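PDB 5ERE: extracellular ligand-binding receptor from Desulfohalobium retbaense DSM 5692, which probably senses small extracellular molecules, binding 2-oxo-4-methylpentanoic acid in a periplasmic-binding-protein-like region and cytosine in a tandem PAS-type sensor region. Local coordinates for residues A[477-482]-A[553-558]. Numbering follows the deposited sequence.
Sequences IFVLQR and TNYRLA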
# COMPACT_ATOMS: atom_id res chain seq x y z
N ILE A 477 -2.00 -0.21 -12.72
CA ILE A 477 -2.54 -1.37 -13.43
C ILE A 477 -3.78 -0.93 -14.21
O ILE A 477 -4.68 -0.27 -13.65
CB ILE A 477 -2.90 -2.50 -12.45
CG1 ILE A 477 -1.63 -3.03 -11.79
CG2 ILE A 477 -3.70 -3.63 -13.15
CD1 ILE A 477 -1.80 -4.17 -10.89
N PHE A 478 -3.85 -1.29 -15.50
CA PHE A 478 -5.04 -0.99 -16.27
C PHE A 478 -5.52 -2.26 -16.97
O PHE A 478 -4.83 -3.27 -16.98
CB PHE A 478 -4.80 0.18 -17.25
CG PHE A 478 -3.69 -0.05 -18.25
CD1 PHE A 478 -2.39 0.23 -17.92
CD2 PHE A 478 -3.97 -0.54 -19.53
CE1 PHE A 478 -1.35 0.04 -18.86
CE2 PHE A 478 -2.94 -0.72 -20.47
CZ PHE A 478 -1.64 -0.43 -20.13
N VAL A 479 -6.75 -2.20 -17.48
CA VAL A 479 -7.39 -3.30 -18.16
C VAL A 479 -7.82 -2.90 -19.55
O VAL A 479 -8.51 -1.92 -19.75
CB VAL A 479 -8.60 -3.81 -17.38
CG1 VAL A 479 -9.21 -5.02 -18.08
CG2 VAL A 479 -8.18 -4.17 -15.99
N LEU A 480 -7.40 -3.71 -20.51
CA LEU A 480 -7.72 -3.48 -21.91
C LEU A 480 -8.59 -4.60 -22.43
O LEU A 480 -8.38 -5.79 -22.12
CB LEU A 480 -6.45 -3.41 -22.76
CG LEU A 480 -6.02 -2.11 -23.41
CD1 LEU A 480 -5.97 -0.99 -22.38
CD2 LEU A 480 -4.64 -2.31 -24.08
N GLN A 481 -9.54 -4.24 -23.28
CA GLN A 481 -10.30 -5.18 -24.08
C GLN A 481 -9.48 -5.72 -25.25
O GLN A 481 -8.54 -5.08 -25.67
CB GLN A 481 -11.52 -4.51 -24.63
CG GLN A 481 -12.67 -5.40 -24.77
CD GLN A 481 -13.93 -4.62 -24.68
OE1 GLN A 481 -14.78 -4.92 -23.87
NE2 GLN A 481 -14.06 -3.59 -25.52
N ARG A 482 -9.86 -6.87 -25.79
CA ARG A 482 -9.07 -7.46 -26.89
C ARG A 482 -8.91 -6.50 -28.07
O ARG A 482 -7.80 -6.32 -28.57
CB ARG A 482 -9.72 -8.75 -27.36
CG ARG A 482 -8.76 -9.86 -27.65
CD ARG A 482 -8.35 -9.82 -29.06
NE ARG A 482 -7.46 -10.91 -29.42
CZ ARG A 482 -6.82 -10.96 -30.59
NH1 ARG A 482 -6.97 -9.96 -31.46
NH2 ARG A 482 -6.01 -11.97 -30.88
N THR A 553 -13.58 -15.07 -23.45
CA THR A 553 -13.55 -13.60 -23.36
C THR A 553 -12.44 -13.25 -22.38
O THR A 553 -12.53 -13.49 -21.19
CB THR A 553 -14.88 -13.01 -22.91
OG1 THR A 553 -15.88 -13.37 -23.86
CG2 THR A 553 -14.81 -11.44 -22.77
N ASN A 554 -11.36 -12.76 -22.93
CA ASN A 554 -10.20 -12.41 -22.14
C ASN A 554 -9.90 -10.91 -22.21
O ASN A 554 -10.09 -10.28 -23.24
CB ASN A 554 -9.00 -13.23 -22.61
CG ASN A 554 -9.27 -14.73 -22.53
OD1 ASN A 554 -9.49 -15.28 -21.45
ND2 ASN A 554 -9.29 -15.38 -23.68
N TYR A 555 -9.43 -10.38 -21.08
CA TYR A 555 -9.00 -9.00 -20.93
C TYR A 555 -7.54 -8.98 -20.60
O TYR A 555 -7.05 -9.84 -19.84
CB TYR A 555 -9.78 -8.27 -19.81
CG TYR A 555 -11.24 -8.51 -19.88
CD1 TYR A 555 -12.02 -7.90 -20.84
CD2 TYR A 555 -11.84 -9.37 -18.99
CE1 TYR A 555 -13.38 -8.14 -20.90
CE2 TYR A 555 -13.16 -9.62 -19.05
CZ TYR A 555 -13.94 -9.00 -20.00
OH TYR A 555 -15.29 -9.28 -20.01
N ARG A 556 -6.86 -7.96 -21.10
CA ARG A 556 -5.48 -7.76 -20.77
C ARG A 556 -5.36 -6.90 -19.54
O ARG A 556 -6.02 -5.86 -19.43
CB ARG A 556 -4.71 -7.12 -21.94
CG ARG A 556 -4.94 -7.79 -23.26
CD ARG A 556 -4.17 -9.12 -23.42
NE ARG A 556 -4.33 -9.65 -24.77
CZ ARG A 556 -4.91 -10.81 -25.10
NH1 ARG A 556 -5.39 -11.63 -24.17
NH2 ARG A 556 -5.00 -11.17 -26.38
N LEU A 557 -4.49 -7.36 -18.64
CA LEU A 557 -4.21 -6.77 -17.35
C LEU A 557 -2.77 -6.35 -17.38
O LEU A 557 -1.88 -7.21 -17.47
CB LEU A 557 -4.48 -7.77 -16.22
CG LEU A 557 -4.35 -7.28 -14.77
CD1 LEU A 557 -5.55 -6.39 -14.39
CD2 LEU A 557 -4.24 -8.50 -13.83
N ALA A 558 -2.54 -5.04 -17.35
CA ALA A 558 -1.19 -4.50 -17.53
C ALA A 558 -0.79 -3.69 -16.32
O ALA A 558 -1.59 -2.93 -15.75
CB ALA A 558 -1.12 -3.65 -18.75
O HOH W 1 -11.54 -8.84 -24.57
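Phe478 and Ala558 face each other as a hydrogen-bonded antiparallel pair, and their side chains touch as well. Phe478 CG sits in the crowded position between the backbone N and the carbonyl carbon (chi1 59°), and Ala558 CB comes to lie over one ring face, 3.8 Å from the ring centroid and displaced toward the rim near CZ, a CH-pi contact. Cutting Phe478 back to an alanine would probably uncover the Ala558 methyl and open a gap beside Met518 of helix 515-520, which touches both residues. Two reciprocal pairs of backbone bonds join the strands: Phe478 with Ala558, where Ala558 N reaches Phe478 O at 2.9 Å in a nearly straight bond (177°), and Leu480 with Arg556. Between them lies the non-hydrogen-bonded pair Val479-Leu557, whose side chains occupy the other face of the sheet. There Leu557 CD1 touches both Ile477 CG2, at 3.5 Å, and Val479 CG2, at 3.8 Å, while Val479 CG1 abuts Tyr555 CB. Helix 461-470 packs against Ile477 and Val479 on this side.

Beyond Leu480 the pairing gives way. Arg482 N and Asn554 O are 4.3 Å apart; a water lies between them, but so close to the carbonyl oxygen that the bridge is doubtful. Arg482, exposed, runs alongside Arg556 in the same direction, with Arg482 NE 3.9 Å from Arg556 NH2 and the guanidinium planes 61° apart. This proximity of like charges is probably eased by the carbonyl oxygens of Met518 and Val519, which accept bonds from Arg556 NE and NH2. The dense end thus belongs to the interior of an antiparallel sheet in which strand 476-480 pairs with the much later strand 553-561, helices packing on both faces, consistent with the second PAS-like module of a tandem PAS sensor.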